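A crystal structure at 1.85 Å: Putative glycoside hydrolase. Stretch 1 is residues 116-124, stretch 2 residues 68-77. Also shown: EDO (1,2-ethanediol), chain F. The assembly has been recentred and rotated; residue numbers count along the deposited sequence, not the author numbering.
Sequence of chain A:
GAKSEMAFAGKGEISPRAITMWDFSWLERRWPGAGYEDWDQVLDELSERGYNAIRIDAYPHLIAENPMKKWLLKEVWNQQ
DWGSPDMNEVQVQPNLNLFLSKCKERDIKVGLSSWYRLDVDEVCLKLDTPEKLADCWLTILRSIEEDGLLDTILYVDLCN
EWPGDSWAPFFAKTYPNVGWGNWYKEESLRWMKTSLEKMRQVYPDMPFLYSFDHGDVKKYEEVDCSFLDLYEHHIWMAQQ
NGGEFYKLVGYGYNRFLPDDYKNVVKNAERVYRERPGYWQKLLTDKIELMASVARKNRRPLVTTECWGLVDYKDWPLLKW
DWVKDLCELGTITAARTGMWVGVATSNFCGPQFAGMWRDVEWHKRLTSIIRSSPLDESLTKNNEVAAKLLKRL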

ATOM      1  N   TYR A 116      -4.520  -8.522   6.909  1.00 12.43           N
ATOM      2  CA  TYR A 116      -5.140  -9.481   7.829  1.00 11.76           C
ATOM      3  C   TYR A 116      -5.094 -10.925   7.280  1.00 12.07           C
ATOM      4  O   TYR A 116      -6.135 -11.569   7.039  1.00 11.01           O
ATOM      5  CB  TYR A 116      -6.558  -8.999   8.139  1.00 12.56           C
ATOM      6  CG  TYR A 116      -6.510  -7.687   8.850  1.00 13.00           C
ATOM      7  CD1 TYR A 116      -6.308  -7.645  10.238  1.00 13.24           C
ATOM      8  CD2 TYR A 116      -6.652  -6.486   8.166  1.00 13.17           C
ATOM      9  CE1 TYR A 116      -6.226  -6.440  10.916  1.00 14.23           C
ATOM     10  CE2 TYR A 116      -6.557  -5.268   8.832  1.00 11.72           C
ATOM     11  CZ  TYR A 116      -6.344  -5.251  10.209  1.00 13.13           C
ATOM     12  OH  TYR A 116      -6.250  -4.068  10.909  1.00 14.22           O
ATOM     13  N   ARG A 117      -3.870 -11.389   7.060  1.00 11.29           N
ATOM     14  CA  ARG A 117      -3.597 -12.695   6.495  1.00 12.32           C
ATOM     15  C   ARG A 117      -4.303 -13.739   7.326  1.00 13.52           C
ATOM     16  O   ARG A 117      -4.282 -13.673   8.547  1.00 12.65           O
ATOM     17  CB  ARG A 117      -2.102 -12.956   6.436  1.00 11.88           C
ATOM     18  CG  ARG A 117      -1.387 -12.043   5.439  1.00 10.76           C
ATOM     19  CD  ARG A 117      -1.560 -12.529   3.980  1.00 11.26           C
ATOM     20  NE  ARG A 117      -0.726 -13.716   3.754  1.00 10.16           N
ATOM     21  CZ  ARG A 117      -1.176 -14.959   3.606  1.00 11.64           C
ATOM     22  NH1 ARG A 117      -2.482 -15.242   3.626  1.00 12.84           N
ATOM     23  NH2 ARG A 117      -0.313 -15.937   3.439  1.00 13.04           N
ATOM     24  N   LEU A 118      -4.972 -14.653   6.651  1.00 13.28           N
ATOM     25  CA  LEU A 118      -5.701 -15.722   7.341  1.00 12.85           C
ATOM     26  C   LEU A 118      -4.797 -16.856   7.767  1.00 12.56           C
ATOM     27  O   LEU A 118      -4.203 -17.555   6.925  1.00 13.01           O
ATOM     28  CB  LEU A 118      -6.813 -16.307   6.488  1.00 13.46           C
ATOM     29  CG  LEU A 118      -7.992 -15.410   6.133  1.00 15.76           C
ATOM     30  CD1 LEU A 118      -8.902 -16.151   5.149  1.00 16.37           C
ATOM     31  CD2 LEU A 118      -8.762 -14.957   7.399  1.00 14.70           C
ATOM     32  N   ASP A 119      -4.704 -17.046   9.079  1.00 11.47           N
ATOM     33  CA  ASP A 119      -4.008 -18.181   9.634  1.00 11.58           C
ATOM     34  C   ASP A 119      -5.064 -19.295   9.672  1.00 11.88           C
ATOM     35  O   ASP A 119      -6.254 -19.032   9.501  1.00 12.95           O
ATOM     36  CB  ASP A 119      -3.486 -17.919  11.030  1.00 13.27           C
ATOM     37  CG  ASP A 119      -4.621 -17.665  12.053  1.00 14.41           C
ATOM     38  OD1 ASP A 119      -5.328 -16.638  11.899  1.00 16.02           O
ATOM     39  OD2 ASP A 119      -4.811 -18.521  12.966  1.00 16.60           O
ATOM     40  N   VAL A 120      -4.651 -20.522   9.944  1.00 10.75           N
ATOM     41  CA  VAL A 120      -5.601 -21.629   9.944  1.00 12.52           C
ATOM     42  C   VAL A 120      -6.748 -21.456  10.988  1.00 13.50           C
ATOM     43  O   VAL A 120      -7.830 -21.979  10.806  1.00 14.22           O
ATOM     44  CB  VAL A 120      -4.875 -22.975  10.065  1.00 14.11           C
ATOM     45  CG1 VAL A 120      -4.010 -23.172   8.799  1.00 14.03           C
ATOM     46  CG2 VAL A 120      -4.012 -23.021  11.327  1.00 14.33           C
ATOM     47  N   ASP A 121      -6.518 -20.700  12.044  1.00 14.25           N
ATOM     48  CA  ASP A 121      -7.566 -20.438  13.029  1.00 15.58           C
ATOM     49  C   ASP A 121      -8.299 -19.117  12.790  1.00 15.17           C
ATOM     50  O   ASP A 121      -9.137 -18.716  13.591  1.00 14.75           O
ATOM     51  CB  ASP A 121      -6.954 -20.458  14.409  1.00 16.58           C
ATOM     52  CG  ASP A 121      -6.312 -21.780  14.717  1.00 17.63           C
ATOM     53  OD1 ASP A 121      -6.943 -22.825  14.486  1.00 16.82           O
ATOM     54  OD2 ASP A 121      -5.175 -21.778  15.217  1.00 20.45           O
ATOM     55  N   GLU A 122      -7.972 -18.446  11.701  1.00 14.93           N
ATOM     56  CA  GLU A 122      -8.619 -17.222  11.282  1.00 16.38           C
ATOM     57  C   GLU A 122      -8.843 -16.260  12.448  1.00 14.00           C
ATOM     58  O   GLU A 122      -9.964 -15.804  12.676  1.00 10.05           O
ATOM     59  CB  GLU A 122      -9.947 -17.566  10.583  1.00 19.38           C
ATOM     60  CG  GLU A 122      -9.730 -18.436   9.354  1.00 22.41           C
ATOM     61  CD  GLU A 122     -10.947 -18.556   8.459  1.00 25.24           C
ATOM     62  OE1 GLU A 122     -12.093 -18.353   8.928  1.00 26.85           O
ATOM     63  OE2 GLU A 122     -10.744 -18.894   7.259  1.00 28.47           O
ATOM     64  N   VAL A 123      -7.760 -15.909  13.139  1.00 14.07           N
ATOM     65  CA  VAL A 123      -7.896 -15.064  14.332  1.00 15.17           C
ATOM     66  C   VAL A 123      -8.413 -13.628  14.063  1.00 16.35           C
ATOM     67  O   VAL A 123      -9.044 -13.012  14.942  1.00 15.85           O
ATOM     68  CB  VAL A 123      -6.624 -15.070  15.238  1.00 14.63           C
ATOM     69  CG1 VAL A 123      -6.304 -16.498  15.688  1.00 12.90           C
ATOM     70  CG2 VAL A 123      -5.450 -14.386  14.589  1.00 13.32           C
ATOM     71  N   CYS A 124      -8.261 -13.144  12.840  1.00 16.80           N
ATOM     72  CA  CYS A 124      -8.723 -11.791  12.540  1.00 19.32           C
ATOM     73  C   CYS A 124     -10.229 -11.617  12.608  1.00 17.81           C
ATOM     74  O   CYS A 124     -10.684 -10.504  12.777  1.00 16.03           O
ATOM     75  CB  CYS A 124      -8.245 -11.314  11.170  1.00 20.29           C
ATOM     76  SG  CYS A 124      -8.947 -12.284   9.835  1.00 24.73           S
TER
HETATM   77  C1  EDO F   5      -6.223 -12.016   3.617  1.00 34.13           C
HETATM   78  O1  EDO F   5      -4.896 -11.457   3.483  1.00 34.53           O
HETATM   79  C2  EDO F   5      -6.264 -13.537   3.329  1.00 33.91           C
HETATM   80  O2  EDO F   5      -5.192 -14.279   3.962  1.00 31.36           O
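Stretch 2, residues 68-77: MKKWLLKEVW

Stretch 2, extended from Lys69 to Glu75, lies on stretch 1, with a single antiparallel bridge joining Leu73 to Asp119, whose CA atoms are 4.1 Å apart. Around this point the chains run in opposite directions, so the backbone of Leu72 meets Val120, and that of Lys74 meets Leu118, with Arg117 beyond. Stretch 1 soon leaves the pairing through a type I turn from Asp119 to Glu122. The contact buries 643 Å², both sides summed.

Selenomethionine Met68 makes no contact. The extended side chain of Lys69 brings its NZ to 4.2 Å from Asp121 OD2, opposite charges near each other but beyond salt-bridge range, while Lys70 lies out of reach. Trp71 belongs to the strand and directs its CB toward stretch 1. Its ring meets Asp119 edge-on, CZ3 lying 3.5 Å from OD2, and the same CZ3 packs 3.9 Å from Val123 CG1. Asp119 is held in place from within its own stretch: its OD1 accepts a hydrogen bond from Val123 N (2.8 Å) and its OD2 one from Asp121 N (2.9 Å).

Leu72 O receives the hydrogen bond from Val120 N at 3.0 Å and also makes a CA-H...O contact with Asp119 CA at 3.2 Å. Leu72 CD2 packs against Val120 CG1 at 3.7 Å, an apolar contact beside the backbone pairing. At Leu73 the side chain reaches two neighbours, with CD2 3.9 Å from Asp119 CB and CD1 over one face of the Arg117 guanidinium. A water accepts from Arg117 NH2 (3.0 Å) and donates a weak hydrogen bond to Leu73 O (3.0 Å).

Lys74 completes the pairing, its N donating to Leu118 O at 2.9 Å, with a nearly straight N-H...O angle of 166°. Although its CA-to-CB bond points sideways, the long side chain ends nearer stretch 1, where NZ forms a salt bridge with Glu122 OE2 at 2.9 Å. Its carbonyl serves a different residue: Lys74 O accepts from Arg117 NH1 at 2.8 Å, lying near the guanidinium plane.

Glu75 turns its CB away and contributes little. Val76 covers the guanidinium face opposite Leu73, with CG2 3.4 Å from Arg117 NH1, so the charged group is sandwiched between two aliphatic side chains while its rim remains available for hydrogen bonding. There a 1,2-ethanediol, probably from the crystallisation liquor, uses O2 to accept from both Arg117 NH1 (2.9 Å) and Leu118 N (2.7 Å). By Trp77 the contact has ended.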

HETATM    1  N   MSE A  68       5.039 -14.477  19.549  1.00 16.52           N
HETATM    2  CA  MSE A  68       6.133 -15.341  19.183  1.00 17.25           C
HETATM    3  C   MSE A  68       5.727 -16.691  18.654  1.00 15.66           C
HETATM    4  O   MSE A  68       6.586 -17.498  18.338  1.00 16.39           O
HETATM    5  CB  MSE A  68       7.146 -15.417  20.303  1.00 20.06           C
HETATM    6  CG  MSE A  68       7.706 -14.031  20.642  1.00 22.56           C
HETATM    7 SE   MSE A  68       9.170 -14.288  21.857  0.75 28.50          SE
HETATM    8  CE  MSE A  68       8.430 -15.656  23.050  1.00 27.09           C
ATOM      9  N   LYS A  69       4.432 -16.882  18.452  1.00 13.37           N
ATOM     10  CA  LYS A  69       3.912 -18.110  17.872  1.00 12.93           C
ATOM     11  C   LYS A  69       4.348 -18.294  16.404  1.00 13.40           C
ATOM     12  O   LYS A  69       4.455 -17.344  15.653  1.00 11.19           O
ATOM     13  CB  LYS A  69       2.379 -18.110  17.974  1.00 13.11           C
ATOM     14  CG  LYS A  69       1.713 -19.190  17.157  1.00 12.97           C
ATOM     15  CD  LYS A  69       0.237 -19.314  17.392  1.00 13.24           C
ATOM     16  CE  LYS A  69      -0.349 -20.306  16.407  1.00 14.17           C
ATOM     17  NZ  LYS A  69      -1.504 -20.985  16.993  1.00 15.47           N
ATOM     18  N   LYS A  70       4.629 -19.530  15.998  1.00 14.29           N
ATOM     19  CA  LYS A  70       4.889 -19.769  14.570  1.00 14.19           C
ATOM     20  C   LYS A  70       3.498 -20.059  13.988  1.00 12.71           C
ATOM     21  O   LYS A  70       2.890 -21.101  14.299  1.00 13.89           O
ATOM     22  CB  LYS A  70       5.852 -20.944  14.335  1.00 16.39           C
ATOM     23  CG  LYS A  70       7.347 -20.714  14.748  1.00 17.36           C
ATOM     24  CD  LYS A  70       8.202 -21.990  14.387  1.00 18.24           C
ATOM     25  N   TRP A  71       2.986 -19.135  13.178  1.00 10.80           N
ATOM     26  CA  TRP A  71       1.658 -19.242  12.565  1.00 10.36           C
ATOM     27  C   TRP A  71       1.643 -19.870  11.187  1.00 11.91           C
ATOM     28  O   TRP A  71       2.468 -19.511  10.362  1.00 13.41           O
ATOM     29  CB  TRP A  71       1.056 -17.863  12.386  1.00 10.20           C
ATOM     30  CG  TRP A  71       0.879 -17.082  13.661  1.00 10.71           C
ATOM     31  CD1 TRP A  71       1.793 -16.251  14.252  1.00 10.05           C
ATOM     32  CD2 TRP A  71      -0.294 -17.054  14.488  1.00 11.25           C
ATOM     33  NE1 TRP A  71       1.248 -15.689  15.392  1.00  9.98           N
ATOM     34  CE2 TRP A  71      -0.029 -16.161  15.556  1.00 11.54           C
ATOM     35  CE3 TRP A  71      -1.552 -17.693  14.425  1.00 11.59           C
ATOM     36  CZ2 TRP A  71      -0.980 -15.889  16.569  1.00 10.83           C
ATOM     37  CZ3 TRP A  71      -2.484 -17.418  15.408  1.00 11.74           C
ATOM     38  CH2 TRP A  71      -2.190 -16.529  16.470  1.00 12.23           C
ATOM     39  N   LEU A  72       0.669 -20.758  10.947  1.00 11.70           N
ATOM     40  CA  LEU A  72       0.445 -21.387   9.666  1.00 11.58           C
ATOM     41  C   LEU A  72      -0.591 -20.562   8.885  1.00 12.37           C
ATOM     42  O   LEU A  72      -1.730 -20.395   9.337  1.00 13.62           O
ATOM     43  CB  LEU A  72      -0.047 -22.819   9.864  1.00 12.92           C
ATOM     44  CG  LEU A  72      -0.177 -23.680   8.595  1.00 13.95           C
ATOM     45  CD1 LEU A  72       1.157 -23.910   7.899  1.00 13.41           C
ATOM     46  CD2 LEU A  72      -0.828 -25.018   8.949  1.00 14.25           C
ATOM     47  N   LEU A  73      -0.178 -19.978   7.756  1.00 11.27           N
ATOM     48  CA  LEU A  73      -1.046 -19.112   6.961  1.00 10.48           C
ATOM     49  C   LEU A  73      -1.551 -19.817   5.717  1.00 11.00           C
ATOM     50  O   LEU A  73      -0.805 -20.594   5.116  1.00 11.71           O
ATOM     51  CB  LEU A  73      -0.305 -17.839   6.545  1.00  9.92           C
ATOM     52  CG  LEU A  73       0.359 -17.008   7.644  1.00 10.86           C
ATOM     53  CD1 LEU A  73       1.028 -15.811   7.056  1.00  8.57           C
ATOM     54  CD2 LEU A  73      -0.598 -16.618   8.788  1.00  7.30           C
ATOM     55  N   LYS A  74      -2.814 -19.578   5.358  1.00 12.45           N
ATOM     56  CA  LYS A  74      -3.400 -20.121   4.125  1.00 14.25           C
ATOM     57  C   LYS A  74      -3.123 -19.130   3.028  1.00 14.95           C
ATOM     58  O   LYS A  74      -3.149 -17.943   3.280  1.00 17.38           O
ATOM     59  CB  LYS A  74      -4.902 -20.312   4.265  1.00 15.56           C
ATOM     60  CG  LYS A  74      -5.251 -21.238   5.401  1.00 18.06           C
ATOM     61  CD  LYS A  74      -6.751 -21.563   5.500  1.00 18.80           C
ATOM     62  CE  LYS A  74      -7.569 -20.466   6.118  1.00 19.18           C
ATOM     63  NZ  LYS A  74      -8.926 -21.011   6.466  1.00 18.27           N
ATOM     64  N   GLU A  75      -2.864 -19.584   1.809  1.00 14.36           N
ATOM     65  CA  GLU A  75      -2.532 -18.632   0.739  1.00 15.87           C
ATOM     66  C   GLU A  75      -3.750 -17.824   0.271  1.00 14.63           C
ATOM     67  O   GLU A  75      -4.904 -18.280   0.352  1.00 13.12           O
ATOM     68  CB  GLU A  75      -1.831 -19.342  -0.464  1.00 17.13           C
ATOM     69  CG  GLU A  75      -2.717 -20.246  -1.353  1.00 16.75           C
ATOM     70  CD  GLU A  75      -3.020 -21.640  -0.788  1.00 19.91           C
ATOM     71  OE1 GLU A  75      -2.619 -21.973   0.369  1.00 21.38           O
ATOM     72  OE2 GLU A  75      -3.650 -22.434  -1.530  1.00 19.19           O
ATOM     73  N   VAL A  76      -3.478 -16.602  -0.163  1.00 14.14           N
ATOM     74  CA  VAL A  76      -4.499 -15.743  -0.747  1.00 15.91           C
ATOM     75  C   VAL A  76      -4.700 -16.124  -2.221  1.00 14.78           C
ATOM     76  O   VAL A  76      -5.822 -16.111  -2.745  1.00 15.25           O
ATOM     77  CB  VAL A  76      -4.096 -14.252  -0.698  1.00 16.94           C
ATOM     78  CG1 VAL A  76      -5.329 -13.394  -0.975  1.00 17.41           C
ATOM     79  CG2 VAL A  76      -3.488 -13.880   0.661  1.00 18.66           C
ATOM     80  N   TRP A  77      -3.609 -16.520  -2.870  1.00 13.74           N
ATOM     81  CA  TRP A  77      -3.603 -16.839  -4.315  1.00 14.24           C
ATOM     82  C   TRP A  77      -2.391 -17.680  -4.659  1.00 14.14           C
ATOM     83  O   TRP A  77      -1.438 -17.781  -3.882  1.00 13.74           O
ATOM     84  CB  TRP A  77      -3.477 -15.544  -5.147  1.00 14.56           C
ATOM     85  CG  TRP A  77      -2.517 -14.549  -4.564  1.00 14.64           C
ATOM     86  CD1 TRP A  77      -1.190 -14.720  -4.295  1.00 13.70           C
ATOM     87  CD2 TRP A  77      -2.828 -13.203  -4.181  1.00 15.25           C
ATOM     88  NE1 TRP A  77      -0.664 -13.570  -3.756  1.00 13.92           N
ATOM     89  CE2 TRP A  77      -1.652 -12.635  -3.644  1.00 14.50           C
ATOM     90  CE3 TRP A  77      -3.990 -12.443  -4.203  1.00 15.60           C
ATOM     91  CZ2 TRP A  77      -1.607 -11.314  -3.158  1.00 15.89           C
ATOM     92  CZ3 TRP A  77      -3.942 -11.144  -3.725  1.00 16.22           C
ATOM     93  CH2 TRP A  77      -2.760 -10.592  -3.211  1.00 15.03           C
TER
HETATM   94  O   HOH W   1       0.225 -18.876   2.948  1.00 13.80           O